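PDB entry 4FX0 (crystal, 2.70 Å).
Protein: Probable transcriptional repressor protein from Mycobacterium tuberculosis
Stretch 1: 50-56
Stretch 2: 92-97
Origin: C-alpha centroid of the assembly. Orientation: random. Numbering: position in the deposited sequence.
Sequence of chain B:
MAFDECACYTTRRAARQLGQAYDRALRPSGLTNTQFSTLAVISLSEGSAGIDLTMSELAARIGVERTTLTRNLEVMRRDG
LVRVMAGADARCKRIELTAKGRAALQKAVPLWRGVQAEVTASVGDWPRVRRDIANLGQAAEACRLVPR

Stretch 1, residues 50-56: GIDLTMS
Stretch 2, residues 92-97: CKRIEL

The strands around Ile51 to Asp52 and Arg94 to Leu97 pair antiparallel, their N-to-C directions 133° apart. Ile51 faces Ile95 as a hydrogen-bonded pair (CA to CA 5.7 Å): Ile51 N donates to Ile95 O at 3.2 Å, and Ile95 N to Ile51 O at 3.0 Å. Asp52 and Arg94 form the next, non-hydrogen-bonded pair, with CA atoms 4.4 Å apart. Leu53 N donates to Lys93 O at 2.8 Å, whereas the return bond, Lys93 N to Leu53 O at 3.2 Å, is bent and weak. Asp52 (chi1 m, chi2 36°) and Arg94 (t, p, p, chi4 94°) share a sheet face. The two p torsions fold the arginine back, bringing Arg94 NE to 2.4 Å from Asp52 OD1, a very short salt bridge at the guanidinium edge. Cys92 (t) places SG 3.4 Å from Asp52 CB, clear of the salt bridge. Glu96 (m, t, chi3 -35°) extends so that OE2 accepts from Gly50 N at 2.9 Å. An ideal CB on Gly50 would clash with Glu96 CG and Ile95 O. Ile51 (p, t), Leu53 (m, t), Lys93 (m, t, t, m) and Ile95 occupy the other face. Ile95 (m, off-well chi2 105°) brings CD1 to 4.4 Å from Leu53 CB, and helical Met55 (m, m, p) bends CE to 4.2 Å from Ile95 CD1, an apolar cluster.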

ATOM      1  N   GLY B  50      13.106  -1.330  25.616  1.00 64.17           N
ATOM      2  CA  GLY B  50      12.254  -1.256  24.443  1.00 64.84           C
ATOM      3  C   GLY B  50      10.788  -1.413  24.792  1.00 83.91           C
ATOM      4  O   GLY B  50      10.318  -0.858  25.786  1.00 96.61           O
ATOM      5  N   ILE B  51      10.063  -2.170  23.974  1.00 86.05           N
ATOM      6  CA  ILE B  51       8.635  -2.383  24.197  1.00 82.66           C
ATOM      7  C   ILE B  51       8.184  -3.771  23.766  1.00 64.74           C
ATOM      8  O   ILE B  51       8.781  -4.387  22.883  1.00 48.91           O
ATOM      9  CB  ILE B  51       7.782  -1.358  23.430  1.00 78.72           C
ATOM     10  CG1 ILE B  51       7.950  -1.553  21.923  1.00 68.97           C
ATOM     11  CG2 ILE B  51       8.152   0.054  23.831  1.00 97.61           C
ATOM     12  CD1 ILE B  51       7.194  -0.544  21.095  1.00 77.19           C
ATOM     13  N   ASP B  52       7.117  -4.250  24.394  1.00 63.56           N
ATOM     14  CA  ASP B  52       6.513  -5.521  24.023  1.00 72.84           C
ATOM     15  C   ASP B  52       5.342  -5.285  23.078  1.00 65.24           C
ATOM     16  O   ASP B  52       4.415  -4.542  23.402  1.00 60.83           O
ATOM     17  CB  ASP B  52       6.042  -6.274  25.267  1.00 84.16           C
ATOM     18  CG  ASP B  52       7.186  -6.677  26.174  1.00 88.49           C
ATOM     19  OD1 ASP B  52       8.161  -5.905  26.284  1.00 79.90           O
ATOM     20  OD2 ASP B  52       7.110  -7.770  26.775  1.00 89.56           O
ATOM     21  N   LEU B  53       5.387  -5.914  21.909  1.00 57.77           N
ATOM     22  CA  LEU B  53       4.331  -5.752  20.918  1.00 63.30           C
ATOM     23  C   LEU B  53       4.064  -7.033  20.142  1.00 66.60           C
ATOM     24  O   LEU B  53       4.984  -7.794  19.840  1.00 54.41           O
ATOM     25  CB  LEU B  53       4.686  -4.640  19.928  1.00 55.77           C
ATOM     26  CG  LEU B  53       4.636  -3.190  20.404  1.00 48.37           C
ATOM     27  CD1 LEU B  53       4.947  -2.268  19.240  1.00 54.86           C
ATOM     28  CD2 LEU B  53       3.276  -2.862  20.998  1.00 56.64           C
ATOM     29  N   THR B  54       2.797  -7.262  19.817  1.00 80.32           N
ATOM     30  CA  THR B  54       2.425  -8.358  18.939  1.00 81.72           C
ATOM     31  C   THR B  54       2.868  -8.009  17.525  1.00 69.51           C
ATOM     32  O   THR B  54       2.923  -6.834  17.161  1.00 77.30           O
ATOM     33  CB  THR B  54       0.904  -8.595  18.952  1.00 88.49           C
ATOM     34  OG1 THR B  54       0.458  -8.785  20.301  1.00 96.16           O
ATOM     35  CG2 THR B  54       0.543  -9.819  18.124  1.00100.00           C
ATOM     36  N   MET B  55       3.194  -9.023  16.733  1.00 55.82           N
ATOM     37  CA  MET B  55       3.588  -8.798  15.348  1.00 53.64           C
ATOM     38  C   MET B  55       2.435  -8.214  14.539  1.00 68.88           C
ATOM     39  O   MET B  55       2.644  -7.380  13.659  1.00 73.35           O
ATOM     40  CB  MET B  55       4.078 -10.097  14.709  1.00 64.32           C
ATOM     41  CG  MET B  55       5.360 -10.651  15.311  1.00 76.45           C
ATOM     42  SD  MET B  55       6.832  -9.696  14.881  1.00 70.88           S
ATOM     43  CE  MET B  55       6.764  -8.365  16.080  1.00 52.89           C
ATOM     44  N   SER B  56       1.219  -8.655  14.838  1.00 77.96           N
ATOM     45  CA  SER B  56       0.038  -8.124  14.170  1.00 76.90           C
ATOM     46  C   SER B  56      -0.240  -6.697  14.632  1.00 67.74           C
ATOM     47  O   SER B  56      -0.642  -5.845  13.839  1.00 81.31           O
ATOM     48  CB  SER B  56      -1.179  -9.019  14.420  1.00 81.24           C
ATOM     49  OG  SER B  56      -1.414  -9.192  15.806  1.00 86.88           O
ATOM     50  N   CYS B  92       3.677 -12.367  22.230  1.00 83.58           N
ATOM     51  CA  CYS B  92       4.252 -11.035  22.367  1.00 78.50           C
ATOM     52  C   CYS B  92       5.760 -11.066  22.124  1.00 70.94           C
ATOM     53  O   CYS B  92       6.379 -12.130  22.166  1.00 71.76           O
ATOM     54  CB  CYS B  92       3.954 -10.470  23.755  1.00 78.56           C
ATOM     55  SG  CYS B  92       4.158  -8.685  23.890  1.00 85.10           S
ATOM     56  N   LYS B  93       6.348  -9.901  21.866  1.00 59.35           N
ATOM     57  CA  LYS B  93       7.785  -9.812  21.613  1.00 62.34           C
ATOM     58  C   LYS B  93       8.403  -8.478  22.031  1.00 64.75           C
ATOM     59  O   LYS B  93       7.800  -7.417  21.867  1.00 51.76           O
ATOM     60  CB  LYS B  93       8.101 -10.095  20.142  1.00 58.82           C
ATOM     61  CG  LYS B  93       8.321 -11.563  19.834  1.00 67.34           C
ATOM     62  CD  LYS B  93       8.691 -11.779  18.376  1.00 80.32           C
ATOM     63  CE  LYS B  93       8.899 -13.254  18.088  1.00 70.24           C
ATOM     64  NZ  LYS B  93       9.799 -13.877  19.098  1.00 75.96           N
ATOM     65  N   ARG B  94       9.618  -8.552  22.568  1.00 67.79           N
ATOM     66  CA  ARG B  94      10.352  -7.370  22.997  1.00 69.95           C
ATOM     67  C   ARG B  94      11.270  -6.869  21.886  1.00 70.55           C
ATOM     68  O   ARG B  94      12.226  -7.548  21.507  1.00 71.75           O
ATOM     69  CB  ARG B  94      11.176  -7.684  24.246  1.00 55.71           C
ATOM     70  CG  ARG B  94      11.994  -6.510  24.754  1.00 63.52           C
ATOM     71  CD  ARG B  94      11.100  -5.435  25.345  1.00 70.80           C
ATOM     72  NE  ARG B  94      10.534  -5.847  26.626  1.00 83.81           N
ATOM     73  CZ  ARG B  94      11.074  -5.560  27.806  1.00 94.99           C
ATOM     74  NH1 ARG B  94      12.194  -4.851  27.867  1.00100.12           N
ATOM     75  NH2 ARG B  94      10.495  -5.976  28.923  1.00 99.73           N
ATOM     76  N   ILE B  95      10.979  -5.680  21.369  1.00 59.28           N
ATOM     77  CA  ILE B  95      11.796  -5.084  20.319  1.00 65.32           C
ATOM     78  C   ILE B  95      12.470  -3.802  20.807  1.00 66.94           C
ATOM     79  O   ILE B  95      11.830  -2.947  21.420  1.00 57.98           O
ATOM     80  CB  ILE B  95      10.965  -4.779  19.052  1.00 67.54           C
ATOM     81  CG1 ILE B  95      10.193  -6.022  18.600  1.00 65.56           C
ATOM     82  CG2 ILE B  95      11.861  -4.278  17.933  1.00 53.55           C
ATOM     83  CD1 ILE B  95       8.712  -5.972  18.911  1.00 68.86           C
ATOM     84  N   GLU B  96      13.767  -3.680  20.535  1.00 69.20           N
ATOM     85  CA  GLU B  96      14.537  -2.515  20.961  1.00 74.86           C
ATOM     86  C   GLU B  96      15.354  -1.918  19.823  1.00 68.26           C
ATOM     87  O   GLU B  96      15.781  -2.627  18.912  1.00 59.55           O
ATOM     88  CB  GLU B  96      15.469  -2.882  22.118  1.00 84.57           C
ATOM     89  CG  GLU B  96      14.766  -3.071  23.449  1.00 99.49           C
ATOM     90  CD  GLU B  96      15.715  -3.472  24.560  1.00107.18           C
ATOM     91  OE1 GLU B  96      16.684  -4.209  24.277  1.00101.30           O
ATOM     92  OE2 GLU B  96      15.495  -3.049  25.715  1.00114.20           O
ATOM     93  N   LEU B  97      15.569  -0.607  19.883  1.00 62.30           N
ATOM     94  CA  LEU B  97      16.439   0.064  18.928  1.00 60.20           C
ATOM     95  C   LEU B  97      17.894  -0.063  19.351  1.00 59.33           C
ATOM     96  O   LEU B  97      18.243   0.204  20.501  1.00 55.20           O
ATOM     97  CB  LEU B  97      16.078   1.545  18.803  1.00 65.99           C
ATOM     98  CG  LEU B  97      15.011   1.936  17.782  1.00 58.94           C
ATOM     99  CD1 LEU B  97      14.974   3.448  17.635  1.00 56.39           C
ATOM    100  CD2 LEU B  97      15.290   1.278  16.441  1.00 49.38           C
TER